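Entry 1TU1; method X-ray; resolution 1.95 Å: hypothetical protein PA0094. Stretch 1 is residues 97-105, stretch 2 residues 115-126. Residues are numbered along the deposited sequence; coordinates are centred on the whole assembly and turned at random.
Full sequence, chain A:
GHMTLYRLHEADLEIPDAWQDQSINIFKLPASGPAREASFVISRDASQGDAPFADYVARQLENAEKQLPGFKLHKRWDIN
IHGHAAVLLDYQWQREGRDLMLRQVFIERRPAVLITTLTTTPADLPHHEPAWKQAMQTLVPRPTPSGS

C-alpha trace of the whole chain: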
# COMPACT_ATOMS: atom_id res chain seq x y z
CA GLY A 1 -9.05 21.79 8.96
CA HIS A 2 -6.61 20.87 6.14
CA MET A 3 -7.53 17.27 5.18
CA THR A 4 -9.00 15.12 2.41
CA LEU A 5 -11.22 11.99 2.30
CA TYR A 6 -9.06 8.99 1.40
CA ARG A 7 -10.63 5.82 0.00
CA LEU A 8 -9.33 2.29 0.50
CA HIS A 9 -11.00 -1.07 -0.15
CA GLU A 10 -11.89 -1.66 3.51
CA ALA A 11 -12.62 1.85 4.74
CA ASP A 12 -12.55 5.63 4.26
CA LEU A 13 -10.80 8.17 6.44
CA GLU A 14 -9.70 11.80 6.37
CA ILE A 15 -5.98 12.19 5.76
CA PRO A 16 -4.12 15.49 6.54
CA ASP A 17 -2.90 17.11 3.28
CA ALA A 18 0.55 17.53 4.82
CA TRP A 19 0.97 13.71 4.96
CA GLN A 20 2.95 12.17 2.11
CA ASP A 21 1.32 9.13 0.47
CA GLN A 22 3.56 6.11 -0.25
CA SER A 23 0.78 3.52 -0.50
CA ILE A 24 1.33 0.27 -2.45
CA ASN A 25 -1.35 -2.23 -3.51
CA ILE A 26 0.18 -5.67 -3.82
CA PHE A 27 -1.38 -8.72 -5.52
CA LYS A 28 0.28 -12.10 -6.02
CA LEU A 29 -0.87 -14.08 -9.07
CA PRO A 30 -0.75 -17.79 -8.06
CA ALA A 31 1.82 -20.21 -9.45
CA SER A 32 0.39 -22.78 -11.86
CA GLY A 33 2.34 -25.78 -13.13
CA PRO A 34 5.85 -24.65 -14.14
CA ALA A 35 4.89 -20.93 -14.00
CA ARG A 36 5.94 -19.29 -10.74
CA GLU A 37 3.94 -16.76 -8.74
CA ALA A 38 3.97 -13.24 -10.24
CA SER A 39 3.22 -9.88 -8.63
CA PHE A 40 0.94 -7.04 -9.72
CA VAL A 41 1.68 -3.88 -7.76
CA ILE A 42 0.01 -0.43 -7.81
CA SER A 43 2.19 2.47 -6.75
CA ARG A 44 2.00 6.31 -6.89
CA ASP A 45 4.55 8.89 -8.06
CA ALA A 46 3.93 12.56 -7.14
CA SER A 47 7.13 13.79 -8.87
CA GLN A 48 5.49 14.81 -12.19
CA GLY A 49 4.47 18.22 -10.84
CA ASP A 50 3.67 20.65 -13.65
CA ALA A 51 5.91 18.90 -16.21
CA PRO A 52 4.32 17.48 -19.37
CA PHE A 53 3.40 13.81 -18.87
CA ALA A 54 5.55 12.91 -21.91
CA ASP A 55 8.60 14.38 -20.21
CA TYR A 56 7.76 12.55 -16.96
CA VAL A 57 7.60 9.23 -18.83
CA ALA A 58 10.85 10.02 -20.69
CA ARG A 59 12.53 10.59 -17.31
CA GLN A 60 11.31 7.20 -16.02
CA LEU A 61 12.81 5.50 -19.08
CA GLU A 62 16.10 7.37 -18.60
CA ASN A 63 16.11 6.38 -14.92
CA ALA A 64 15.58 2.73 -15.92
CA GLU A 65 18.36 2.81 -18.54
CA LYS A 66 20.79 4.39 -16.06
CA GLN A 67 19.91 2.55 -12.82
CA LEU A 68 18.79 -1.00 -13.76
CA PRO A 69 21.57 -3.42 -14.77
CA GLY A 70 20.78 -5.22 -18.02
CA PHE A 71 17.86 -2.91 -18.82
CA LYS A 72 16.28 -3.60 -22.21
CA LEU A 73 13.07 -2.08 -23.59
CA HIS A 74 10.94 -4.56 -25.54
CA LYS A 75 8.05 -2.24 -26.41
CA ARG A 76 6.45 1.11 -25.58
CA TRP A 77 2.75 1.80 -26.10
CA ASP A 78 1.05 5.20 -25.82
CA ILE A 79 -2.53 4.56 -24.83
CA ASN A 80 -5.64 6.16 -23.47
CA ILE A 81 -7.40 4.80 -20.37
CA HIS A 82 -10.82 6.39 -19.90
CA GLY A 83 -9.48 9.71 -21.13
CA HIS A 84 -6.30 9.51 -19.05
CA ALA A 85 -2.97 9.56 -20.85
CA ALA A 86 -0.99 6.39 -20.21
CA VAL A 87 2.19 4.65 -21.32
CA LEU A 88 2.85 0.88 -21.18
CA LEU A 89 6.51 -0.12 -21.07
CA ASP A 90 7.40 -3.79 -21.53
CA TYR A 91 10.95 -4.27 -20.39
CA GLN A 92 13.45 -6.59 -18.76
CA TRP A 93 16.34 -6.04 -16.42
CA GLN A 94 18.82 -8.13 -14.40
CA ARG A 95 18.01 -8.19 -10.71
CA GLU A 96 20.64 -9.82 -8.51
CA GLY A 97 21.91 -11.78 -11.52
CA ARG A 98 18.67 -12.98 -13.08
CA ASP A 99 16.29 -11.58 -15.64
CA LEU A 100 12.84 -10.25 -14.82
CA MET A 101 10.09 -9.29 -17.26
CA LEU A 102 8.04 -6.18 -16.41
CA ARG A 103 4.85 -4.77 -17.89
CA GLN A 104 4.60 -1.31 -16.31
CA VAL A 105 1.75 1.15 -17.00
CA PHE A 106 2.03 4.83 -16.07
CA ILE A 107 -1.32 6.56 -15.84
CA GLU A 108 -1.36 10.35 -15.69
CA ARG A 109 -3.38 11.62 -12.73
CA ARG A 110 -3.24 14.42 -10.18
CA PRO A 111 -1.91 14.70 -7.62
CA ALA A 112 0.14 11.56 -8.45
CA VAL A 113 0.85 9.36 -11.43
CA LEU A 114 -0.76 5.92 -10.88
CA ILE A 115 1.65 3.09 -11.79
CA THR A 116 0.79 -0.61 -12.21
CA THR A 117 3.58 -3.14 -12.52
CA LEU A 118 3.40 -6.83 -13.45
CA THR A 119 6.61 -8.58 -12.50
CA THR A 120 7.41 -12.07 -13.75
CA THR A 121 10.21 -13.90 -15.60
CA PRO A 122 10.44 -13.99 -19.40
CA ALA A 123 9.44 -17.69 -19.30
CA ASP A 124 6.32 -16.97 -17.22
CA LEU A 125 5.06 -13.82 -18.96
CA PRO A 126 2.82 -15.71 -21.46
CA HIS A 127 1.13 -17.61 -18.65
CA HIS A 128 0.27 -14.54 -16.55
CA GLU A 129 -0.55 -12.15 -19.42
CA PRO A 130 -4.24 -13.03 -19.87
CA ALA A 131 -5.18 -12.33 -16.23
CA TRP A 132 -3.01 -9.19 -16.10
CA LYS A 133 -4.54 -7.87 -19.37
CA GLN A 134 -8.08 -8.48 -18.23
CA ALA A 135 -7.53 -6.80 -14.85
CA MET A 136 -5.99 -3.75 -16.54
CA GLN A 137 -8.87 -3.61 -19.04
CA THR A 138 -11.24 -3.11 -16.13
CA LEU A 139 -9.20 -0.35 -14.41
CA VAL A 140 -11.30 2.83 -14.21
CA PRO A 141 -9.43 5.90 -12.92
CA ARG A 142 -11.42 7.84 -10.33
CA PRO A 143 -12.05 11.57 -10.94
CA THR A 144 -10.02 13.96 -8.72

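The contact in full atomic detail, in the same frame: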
# COMPACT_ATOMS: atom_id res chain seq x y z
N GLY A 97 21.35 -10.78 -10.63
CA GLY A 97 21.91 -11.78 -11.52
C GLY A 97 20.92 -12.53 -12.40
O GLY A 97 21.32 -13.38 -13.19
N ARG A 98 19.63 -12.28 -12.25
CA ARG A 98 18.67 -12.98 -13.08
C ARG A 98 17.66 -12.04 -13.72
O ARG A 98 17.35 -10.97 -13.19
CB ARG A 98 17.96 -14.05 -12.29
CG ARG A 98 17.02 -13.53 -11.25
CD ARG A 98 16.23 -14.61 -10.55
NE ARG A 98 14.90 -14.14 -10.16
CZ ARG A 98 13.77 -14.81 -10.35
NH1 ARG A 98 13.75 -16.01 -10.93
NH2 ARG A 98 12.63 -14.27 -9.95
N ASP A 99 17.11 -12.47 -14.84
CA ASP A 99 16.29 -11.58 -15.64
C ASP A 99 14.82 -11.63 -15.25
O ASP A 99 14.24 -12.70 -15.07
CB ASP A 99 16.46 -11.88 -17.12
CG ASP A 99 17.89 -11.63 -17.60
OD1 ASP A 99 18.61 -10.75 -17.05
OD2 ASP A 99 18.37 -12.29 -18.53
N LEU A 100 14.25 -10.44 -15.12
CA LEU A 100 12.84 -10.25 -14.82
C LEU A 100 12.17 -9.53 -15.97
O LEU A 100 12.76 -8.63 -16.56
CB LEU A 100 12.70 -9.40 -13.58
CG LEU A 100 13.14 -9.99 -12.25
CD1 LEU A 100 12.73 -9.00 -11.20
CD2 LEU A 100 12.51 -11.35 -12.00
N MET A 101 10.94 -9.93 -16.27
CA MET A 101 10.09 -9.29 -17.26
C MET A 101 9.04 -8.42 -16.56
O MET A 101 8.29 -8.90 -15.70
CB MET A 101 9.40 -10.35 -18.10
CG MET A 101 8.75 -9.87 -19.38
SD MET A 101 9.85 -8.91 -20.48
CE MET A 101 8.57 -7.90 -21.30
N LEU A 102 8.99 -7.15 -16.95
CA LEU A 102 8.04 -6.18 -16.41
C LEU A 102 7.08 -5.66 -17.48
O LEU A 102 7.49 -5.39 -18.62
CB LEU A 102 8.80 -5.02 -15.80
CG LEU A 102 9.12 -5.18 -14.31
CD1 LEU A 102 10.12 -6.33 -14.06
CD2 LEU A 102 9.67 -3.90 -13.77
N ARG A 103 5.82 -5.53 -17.12
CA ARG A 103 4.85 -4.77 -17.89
C ARG A 103 4.32 -3.68 -16.96
O ARG A 103 3.54 -3.97 -16.02
CB ARG A 103 3.74 -5.67 -18.40
CG ARG A 103 4.28 -6.92 -19.15
CD ARG A 103 3.31 -7.52 -20.13
NE ARG A 103 3.16 -6.73 -21.34
CZ ARG A 103 2.34 -7.04 -22.34
NH1 ARG A 103 1.55 -8.10 -22.27
NH2 ARG A 103 2.26 -6.25 -23.41
N GLN A 104 4.77 -2.45 -17.20
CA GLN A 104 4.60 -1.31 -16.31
C GLN A 104 3.79 -0.20 -16.99
O GLN A 104 4.18 0.32 -18.03
CB GLN A 104 5.97 -0.80 -15.89
CG GLN A 104 5.97 0.16 -14.73
CD GLN A 104 7.34 0.33 -14.11
OE1 GLN A 104 8.29 0.74 -14.78
NE2 GLN A 104 7.46 -0.03 -12.83
N VAL A 105 2.63 0.13 -16.43
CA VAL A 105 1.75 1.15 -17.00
C VAL A 105 1.80 2.41 -16.13
O VAL A 105 1.61 2.36 -14.90
CB VAL A 105 0.33 0.66 -17.12
CG1 VAL A 105 -0.59 1.74 -17.73
CG2 VAL A 105 0.26 -0.65 -17.96
N ILE A 115 0.77 4.04 -11.12
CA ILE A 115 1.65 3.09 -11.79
C ILE A 115 1.22 1.68 -11.45
O ILE A 115 1.05 1.36 -10.26
CB ILE A 115 3.08 3.32 -11.37
CG1 ILE A 115 3.50 4.74 -11.75
CG2 ILE A 115 4.04 2.28 -12.05
CD1 ILE A 115 4.88 5.14 -11.30
N THR A 116 1.02 0.84 -12.46
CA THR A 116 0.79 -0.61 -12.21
C THR A 116 1.95 -1.38 -12.82
O THR A 116 2.47 -1.01 -13.89
CB THR A 116 -0.53 -1.11 -12.79
OG1 THR A 116 -0.46 -1.13 -14.23
CG2 THR A 116 -1.69 -0.17 -12.45
N THR A 117 2.40 -2.42 -12.11
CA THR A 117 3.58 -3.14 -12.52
C THR A 117 3.32 -4.63 -12.38
O THR A 117 3.05 -5.11 -11.27
CB THR A 117 4.77 -2.74 -11.67
OG1 THR A 117 5.02 -1.32 -11.72
CG2 THR A 117 6.07 -3.38 -12.21
N LEU A 118 3.36 -5.36 -13.49
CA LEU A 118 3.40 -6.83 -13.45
C LEU A 118 4.86 -7.25 -13.49
O LEU A 118 5.61 -6.83 -14.37
CB LEU A 118 2.66 -7.42 -14.65
CG LEU A 118 2.69 -8.97 -14.77
CD1 LEU A 118 1.76 -9.59 -13.76
CD2 LEU A 118 2.27 -9.37 -16.16
N THR A 119 5.27 -8.08 -12.54
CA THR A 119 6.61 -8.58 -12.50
C THR A 119 6.59 -10.10 -12.58
O THR A 119 5.94 -10.76 -11.78
CB THR A 119 7.30 -8.16 -11.23
OG1 THR A 119 7.32 -6.74 -11.13
CG2 THR A 119 8.77 -8.57 -11.25
N THR A 120 7.32 -10.63 -13.54
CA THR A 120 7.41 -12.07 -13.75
C THR A 120 8.78 -12.36 -14.36
O THR A 120 9.64 -11.49 -14.35
CB THR A 120 6.25 -12.53 -14.64
OG1 THR A 120 6.18 -13.95 -14.67
CG2 THR A 120 6.47 -12.13 -16.10
N THR A 121 9.00 -13.58 -14.83
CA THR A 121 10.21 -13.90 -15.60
C THR A 121 9.81 -13.94 -17.06
O THR A 121 8.64 -14.11 -17.36
CB THR A 121 10.78 -15.29 -15.22
OG1 THR A 121 9.76 -16.27 -15.41
CG2 THR A 121 11.12 -15.38 -13.74
N PRO A 122 10.77 -13.85 -17.97
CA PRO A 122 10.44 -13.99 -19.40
C PRO A 122 9.69 -15.29 -19.71
O PRO A 122 8.69 -15.26 -20.43
CB PRO A 122 11.80 -13.93 -20.09
CG PRO A 122 12.68 -13.20 -19.12
CD PRO A 122 12.20 -13.57 -17.76
N ALA A 123 10.11 -16.40 -19.10
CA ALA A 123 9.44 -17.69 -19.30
C ALA A 123 7.99 -17.69 -18.84
O ALA A 123 7.15 -18.39 -19.42
CB ALA A 123 10.23 -18.82 -18.59
N ASP A 124 7.67 -16.94 -17.79
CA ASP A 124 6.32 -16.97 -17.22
C ASP A 124 5.39 -15.88 -17.75
O ASP A 124 4.20 -15.91 -17.46
CB ASP A 124 6.38 -16.89 -15.68
CG ASP A 124 6.98 -18.14 -15.06
OD1 ASP A 124 7.13 -19.16 -15.78
OD2 ASP A 124 7.34 -18.19 -13.86
N LEU A 125 5.91 -14.91 -18.49
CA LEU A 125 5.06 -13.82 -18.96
C LEU A 125 3.82 -14.32 -19.72
O LEU A 125 2.70 -13.90 -19.43
CB LEU A 125 5.84 -12.79 -19.78
CG LEU A 125 4.97 -11.67 -20.37
CD1 LEU A 125 4.21 -10.91 -19.27
CD2 LEU A 125 5.79 -10.71 -21.21
N PRO A 126 3.99 -15.24 -20.68
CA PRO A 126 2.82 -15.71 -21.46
C PRO A 126 1.74 -16.35 -20.61
O PRO A 126 0.57 -16.29 -20.97
CB PRO A 126 3.44 -16.74 -22.43
CG PRO A 126 4.85 -16.34 -22.53
CD PRO A 126 5.24 -15.86 -21.15
O HOH W 1 0.98 -3.22 -15.49

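How do the two backbones run? The strands 98-105 and 115-120 lie antiparallel, their directions 167° apart. Met101, Arg103 and Val105 each exchange a pair of hydrogen bonds with Thr120, Leu118 and Thr116: Met101 N to Thr120 O is 2.8 Å, Leu118 N to Arg103 O 2.9 Å, and Val105 N to Thr116 O 2.8 Å. Between these rungs, Leu102 faces Thr119 and Gln104 faces Thr117 without backbone hydrogen bonds, and alpha carbons approach carbonyls instead, as in Leu102 CA to Leu118 O at 3.2 Å.

What joins the side chains of Leu102 and Gln104 to their partners? Gln104 NE2 donates a hydrogen bond to Thr117 OG1 at 3.0 Å, a polar link between directly paired residues. Next along this face the contact turns apolar, with Leu102 CD1 3.8 Å from the Thr119 methyl CG2.

What happens on the face carrying Met101, Arg103 and Val105? Beyond the strand, the chain turns through Pro122 and brings Leu125 back over this face. Leu125 CD2 meets Met101 CG at 3.6 Å, while its CD1 lies 3.6 Å from CD of Arg103, touching the aliphatic part of that side chain.

Does water contribute? One molecule donates to Arg103 O at 2.7 Å and hydrogen-bonds Thr116 OG1 at 2.8 Å, bridging the strands.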